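Long-range contact in telomerase reverse transcriptase (Takifugu rubripes, PDB 4LMO), which extends telomeres by copying a template within its RNA component, and is represented here by its RNA-binding domain: residues Leu216-Gly228 / Ala232-Leu244. Sequence-based numbering, arbitrary orientation.
Sequences LVRACFYATESMG and AIRFYRQEVWAKL
Tyr222 and Trp241 form an offset stack: the phenol ring and the five-membered indole ring lie 18° from parallel with centroids 4.1 Å apart, and Tyr222 CD2 sits over the indole at 3.3 Å from Trp241 CE2. Tyr222 CB adds a CH-pi contact over the same five-membered ring. Both side chains swing CG opposite the backbone N (chi1 -174° and -173°), which lays the Tyr222 ring of strand 221-224 over the indole from the first turn of helix 238-251. Thr224 CG2 extends this patch, 3.8 Å from Trp241 CZ3. An alanine in place of Trp241 would probably leave the Tyr222 ring without its stacking partner and Thr224 CG2 with less apolar cover. On the opposite face of the hairpin, Ala223 CB packs 3.7 Å from Phe235 CD2, whose ring also meets Val217.

These side chains are positioned by an antiparallel hairpin. Tyr222 and Tyr236 exchange two backbone hydrogen bonds (Tyr222 N to Tyr236 O 2.7 Å), Thr224 and Arg234 two more (Thr224 N to Arg234 O 3.0 Å), and Gln238 N donates to Cys220 O (2.9 Å) where both helices adjoin the strands. A water accepts from Arg237 NE and lies within hydrogen-bonding distance of Cys220 O and Glu239 OE1, beside a long Arg237-Glu239 salt bridge. Farther out, Tyr236 OH bonds to Leu113 O and Arg237 NH1 to Cys96 O, tying the hairpin to the rest of the RNA-binding domain. Backbone bonding thus sets the strand register, while the Tyr222-Trp241 stack and its apolar fringe probably help set how the start of helix 238-251 lies against the hairpin.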
loop_
_atom_site.group_PDB
_atom_site.type_symbol
_atom_site.label_atom_id
_atom_site.label_comp_id
_atom_site.label_asym_id
_atom_site.label_seq_id
_atom_site.Cartn_x
_atom_site.Cartn_y
_atom_site.Cartn_z
ATOM N N LEU A 216 -3.235 -0.089 -1.064
ATOM C CA LEU A 216 -4.204 -1.121 -0.708
ATOM C C LEU A 216 -5.605 -0.547 -0.537
ATOM O O LEU A 216 -6.582 -1.121 -1.021
ATOM C CB LEU A 216 -3.767 -1.841 0.569
ATOM C CG LEU A 216 -2.428 -2.582 0.500
ATOM C CD1 LEU A 216 -1.978 -3.005 1.890
ATOM C CD2 LEU A 216 -2.514 -3.780 -0.433
ATOM N N VAL A 217 -5.690 0.588 0.152
ATOM C CA VAL A 217 -6.952 1.279 0.370
ATOM C C VAL A 217 -7.556 1.715 -0.970
ATOM O O VAL A 217 -8.741 1.480 -1.223
ATOM C CB VAL A 217 -6.783 2.471 1.344
ATOM C CG1 VAL A 217 -8.098 3.212 1.540
ATOM C CG2 VAL A 217 -6.255 1.992 2.688
ATOM N N ARG A 218 -6.732 2.324 -1.826
ATOM C CA ARG A 218 -7.153 2.751 -3.169
ATOM C C ARG A 218 -7.687 1.606 -4.029
ATOM O O ARG A 218 -8.695 1.764 -4.718
ATOM C CB ARG A 218 -6.004 3.447 -3.908
ATOM C CG ARG A 218 -6.000 4.962 -3.785
ATOM C CD ARG A 218 -4.893 5.615 -4.608
ATOM N NE ARG A 218 -4.861 5.147 -5.997
ATOM C CZ ARG A 218 -5.606 5.630 -6.990
ATOM N NH1 ARG A 218 -6.473 6.613 -6.775
ATOM N NH2 ARG A 218 -5.488 5.123 -8.210
ATOM N N ALA A 219 -7.009 0.462 -3.986
ATOM C CA ALA A 219 -7.369 -0.682 -4.819
ATOM C C ALA A 219 -8.606 -1.434 -4.317
ATOM O O ALA A 219 -9.539 -1.683 -5.086
ATOM C CB ALA A 219 -6.183 -1.626 -4.957
ATOM N N CYS A 220 -8.614 -1.771 -3.027
ATOM C CA CYS A 220 -9.615 -2.676 -2.453
ATOM C C CYS A 220 -10.916 -2.007 -2.020
ATOM O O CYS A 220 -11.921 -2.684 -1.808
ATOM C CB CYS A 220 -9.018 -3.434 -1.266
ATOM S SG CYS A 220 -7.529 -4.366 -1.678
ATOM N N PHE A 221 -10.892 -0.686 -1.882
ATOM C CA PHE A 221 -12.049 0.044 -1.384
ATOM C C PHE A 221 -12.402 1.227 -2.275
ATOM O O PHE A 221 -11.598 1.654 -3.107
ATOM C CB PHE A 221 -11.790 0.544 0.043
ATOM C CG PHE A 221 -11.531 -0.553 1.039
ATOM C CD1 PHE A 221 -12.583 -1.151 1.724
ATOM C CD2 PHE A 221 -10.233 -0.982 1.299
ATOM C CE1 PHE A 221 -12.345 -2.165 2.643
ATOM C CE2 PHE A 221 -9.988 -1.993 2.215
ATOM C CZ PHE A 221 -11.046 -2.585 2.891
ATOM N N TYR A 222 -13.615 1.743 -2.101
ATOM C CA TYR A 222 -13.969 3.046 -2.634
ATOM C C TYR A 222 -14.630 3.867 -1.538
ATOM O O TYR A 222 -15.664 3.478 -0.992
ATOM C CB TYR A 222 -14.883 2.941 -3.860
ATOM C CG TYR A 222 -15.147 4.282 -4.516
ATOM C CD1 TYR A 222 -14.333 4.750 -5.545
ATOM C CD2 TYR A 222 -16.197 5.096 -4.088
ATOM C CE1 TYR A 222 -14.564 5.980 -6.139
ATOM C CE2 TYR A 222 -16.435 6.329 -4.677
ATOM C CZ TYR A 222 -15.619 6.765 -5.701
ATOM O OH TYR A 222 -15.860 7.989 -6.288
ATOM N N ALA A 223 -14.020 5.000 -1.217
ATOM C CA ALA A 223 -14.562 5.902 -0.213
ATOM C C ALA A 223 -15.443 6.964 -0.855
ATOM O O ALA A 223 -15.109 7.505 -1.910
ATOM C CB ALA A 223 -13.441 6.544 0.589
ATOM N N THR A 224 -16.571 7.245 -0.209
ATOM C CA THR A 224 -17.504 8.281 -0.649
ATOM C C THR A 224 -17.940 9.143 0.543
ATOM O O THR A 224 -17.895 8.694 1.690
ATOM C CB THR A 224 -18.721 7.681 -1.393
ATOM O OG1 THR A 224 -19.503 8.731 -1.971
ATOM C CG2 THR A 224 -19.598 6.844 -0.459
ATOM N N GLU A 225 -18.360 10.375 0.262
ATOM C CA GLU A 225 -18.638 11.368 1.308
ATOM C C GLU A 225 -20.115 11.502 1.678
ATOM O O GLU A 225 -20.496 12.429 2.396
ATOM C CB GLU A 225 -18.080 12.741 0.905
ATOM C CG GLU A 225 -18.654 13.296 -0.393
ATOM C CD GLU A 225 -18.041 14.623 -0.805
ATOM O OE1 GLU A 225 -17.107 15.107 -0.126
ATOM O OE2 GLU A 225 -18.496 15.184 -1.823
ATOM N N SER A 226 -20.939 10.579 1.194
ATOM C CA SER A 226 -22.376 10.624 1.449
ATOM C C SER A 226 -22.714 9.986 2.820
ATOM O O SER A 226 -21.931 10.145 3.759
ATOM C CB SER A 226 -23.125 9.999 0.272
ATOM O OG SER A 226 -22.733 10.578 -0.959
ATOM N N MET A 227 -23.838 9.281 2.980
ATOM C CA MET A 227 -24.812 8.967 1.930
ATOM C C MET A 227 -26.103 9.811 1.988
ATOM O O MET A 227 -26.466 10.429 0.986
ATOM C CB MET A 227 -25.132 7.463 1.923
ATOM C CG MET A 227 -24.012 6.564 1.414
ATOM S SD MET A 227 -24.286 5.929 -0.255
ATOM C CE MET A 227 -23.336 7.059 -1.265
ATOM N N GLY A 228 -26.799 9.853 3.129
ATOM C CA GLY A 228 -26.412 9.170 4.366
ATOM C C GLY A 228 -25.828 10.126 5.388
ATOM O O GLY A 228 -25.021 9.725 6.230
ATOM N N ALA A 232 -19.696 12.333 6.847
ATOM C CA ALA A 232 -18.997 11.105 7.216
ATOM C C ALA A 232 -18.421 10.412 5.985
ATOM O O ALA A 232 -19.080 10.331 4.945
ATOM C CB ALA A 232 -19.929 10.166 7.969
ATOM N N ILE A 233 -17.190 9.920 6.111
ATOM C CA ILE A 233 -16.540 9.152 5.050
ATOM C C ILE A 233 -16.819 7.661 5.236
ATOM O O ILE A 233 -16.523 7.094 6.289
ATOM C CB ILE A 233 -15.012 9.410 5.003
ATOM C CG1 ILE A 233 -14.712 10.903 4.808
ATOM C CG2 ILE A 233 -14.338 8.571 3.921
ATOM C CD1 ILE A 233 -15.342 11.531 3.575
ATOM N N ARG A 234 -17.399 7.043 4.208
ATOM C CA ARG A 234 -17.677 5.608 4.208
ATOM C C ARG A 234 -16.772 4.865 3.226
ATOM O O ARG A 234 -16.658 5.257 2.064
ATOM C CB ARG A 234 -19.146 5.342 3.857
ATOM C CG ARG A 234 -20.138 5.689 4.957
ATOM C CD ARG A 234 -21.562 5.384 4.520
ATOM N NE ARG A 234 -22.532 5.580 5.597
ATOM C CZ ARG A 234 -23.836 5.322 5.497
ATOM N NH1 ARG A 234 -24.347 4.847 4.369
ATOM N NH2 ARG A 234 -24.633 5.535 6.535
ATOM N N PHE A 235 -16.136 3.795 3.699
ATOM C CA PHE A 235 -15.329 2.920 2.849
ATOM C C PHE A 235 -16.126 1.689 2.436
ATOM O O PHE A 235 -16.505 0.885 3.284
ATOM C CB PHE A 235 -14.076 2.443 3.588
ATOM C CG PHE A 235 -13.086 3.525 3.887
ATOM C CD1 PHE A 235 -13.050 4.120 5.142
ATOM C CD2 PHE A 235 -12.167 3.933 2.925
ATOM C CE1 PHE A 235 -12.127 5.112 5.431
ATOM C CE2 PHE A 235 -11.243 4.926 3.206
ATOM C CZ PHE A 235 -11.222 5.516 4.460
ATOM N N TYR A 236 -16.369 1.536 1.139
ATOM C CA TYR A 236 -16.986 0.318 0.624
ATOM C C TYR A 236 -15.935 -0.569 -0.031
ATOM O O TYR A 236 -15.116 -0.083 -0.810
ATOM C CB TYR A 236 -18.078 0.644 -0.400
ATOM C CG TYR A 236 -19.343 1.233 0.181
ATOM C CD1 TYR A 236 -20.419 0.419 0.533
ATOM C CD2 TYR A 236 -19.470 2.610 0.366
ATOM C CE1 TYR A 236 -21.583 0.960 1.062
ATOM C CE2 TYR A 236 -20.627 3.159 0.894
ATOM C CZ TYR A 236 -21.679 2.333 1.238
ATOM O OH TYR A 236 -22.824 2.887 1.761
ATOM N N ARG A 237 -15.957 -1.861 0.285
ATOM C CA ARG A 237 -15.218 -2.849 -0.500
ATOM C C ARG A 237 -15.602 -2.617 -1.957
ATOM O O ARG A 237 -16.792 -2.482 -2.268
ATOM C CB ARG A 237 -15.601 -4.270 -0.090
ATOM C CG ARG A 237 -15.135 -4.707 1.294
ATOM C CD ARG A 237 -13.764 -5.366 1.264
ATOM N NE ARG A 237 -13.688 -6.449 0.283
ATOM C CZ ARG A 237 -13.823 -7.743 0.559
ATOM N NH1 ARG A 237 -14.038 -8.155 1.802
ATOM N NH2 ARG A 237 -13.733 -8.633 -0.420
ATOM N N GLN A 238 -14.612 -2.554 -2.844
ATOM C CA GLN A 238 -14.867 -2.162 -4.233
ATOM C C GLN A 238 -15.903 -3.057 -4.929
ATOM O O GLN A 238 -16.595 -2.609 -5.843
ATOM C CB GLN A 238 -13.563 -2.049 -5.045
ATOM C CG GLN A 238 -13.352 -3.106 -6.123
ATOM C CD GLN A 238 -12.507 -4.271 -5.659
ATOM O OE1 GLN A 238 -11.674 -4.131 -4.762
ATOM N NE2 GLN A 238 -12.708 -5.429 -6.277
ATOM N N GLU A 239 -16.011 -4.306 -4.475
ATOM C CA GLU A 239 -17.013 -5.248 -4.982
ATOM C C GLU A 239 -18.430 -4.781 -4.654
ATOM O O GLU A 239 -19.321 -4.851 -5.504
ATOM C CB GLU A 239 -16.793 -6.656 -4.414
ATOM C CG GLU A 239 -15.477 -7.315 -4.807
ATOM C CD GLU A 239 -14.355 -7.050 -3.818
ATOM O OE1 GLU A 239 -14.407 -6.029 -3.092
ATOM O OE2 GLU A 239 -13.413 -7.870 -3.768
ATOM N N VAL A 240 -18.626 -4.308 -3.424
ATOM C CA VAL A 240 -19.925 -3.789 -2.990
ATOM C C VAL A 240 -20.221 -2.468 -3.700
ATOM O O VAL A 240 -21.373 -2.182 -4.037
ATOM C CB VAL A 240 -20.004 -3.586 -1.459
ATOM C CG1 VAL A 240 -21.456 -3.492 -1.012
ATOM C CG2 VAL A 240 -19.310 -4.716 -0.720
ATOM N N TRP A 241 -19.176 -1.676 -3.932
ATOM C CA TRP A 241 -19.317 -0.416 -4.659
ATOM C C TRP A 241 -19.691 -0.646 -6.099
ATOM O O TRP A 241 -20.549 0.051 -6.638
ATOM C CB TRP A 241 -18.056 0.434 -4.557
ATOM C CG TRP A 241 -18.253 1.803 -5.159
ATOM C CD1 TRP A 241 -17.763 2.279 -6.372
ATOM C CD2 TRP A 241 -19.041 2.911 -4.604
ATOM N NE1 TRP A 241 -18.168 3.572 -6.589
ATOM C CE2 TRP A 241 -18.941 4.010 -5.571
ATOM C CE3 TRP A 241 -19.787 3.098 -3.444
ATOM C CZ2 TRP A 241 -19.565 5.232 -5.362
ATOM C CZ3 TRP A 241 -20.414 4.335 -3.247
ATOM C CH2 TRP A 241 -20.302 5.375 -4.182
ATOM N N ALA A 242 -19.056 -1.633 -6.728
ATOM C CA ALA A 242 -19.394 -2.032 -8.095
ATOM C C ALA A 242 -20.846 -2.514 -8.213
ATOM O O ALA A 242 -21.495 -2.282 -9.232
ATOM C CB ALA A 242 -18.429 -3.097 -8.594
ATOM N N LYS A 243 -21.343 -3.173 -7.166
ATOM C CA LYS A 243 -22.744 -3.601 -7.093
ATOM C C LYS A 243 -23.699 -2.408 -6.948
ATOM O O LYS A 243 -24.747 -2.369 -7.594
ATOM C CB LYS A 243 -22.948 -4.588 -5.936
ATOM C CG LYS A 243 -24.309 -5.280 -5.908
ATOM C CD LYS A 243 -24.250 -6.729 -6.381
ATOM C CE LYS A 243 -24.315 -6.861 -7.898
ATOM N NZ LYS A 243 -24.555 -8.272 -8.320
ATOM N N LEU A 244 -23.332 -1.445 -6.103
ATOM C CA LEU A 244 -24.146 -0.240 -5.901
ATOM C C LEU A 244 -24.270 0.595 -7.174
ATOM O O LEU A 244 -25.355 1.080 -7.493
ATOM C CB LEU A 244 -23.593 0.622 -4.759
ATOM C CG LEU A 244 -23.801 0.167 -3.310
ATOM C CD1 LEU A 244 -22.919 0.979 -2.375
ATOM C CD2 LEU A 244 -25.262 0.260 -2.885
HETATM O O HOH W 1 -11.978 -5.463 -1.854
#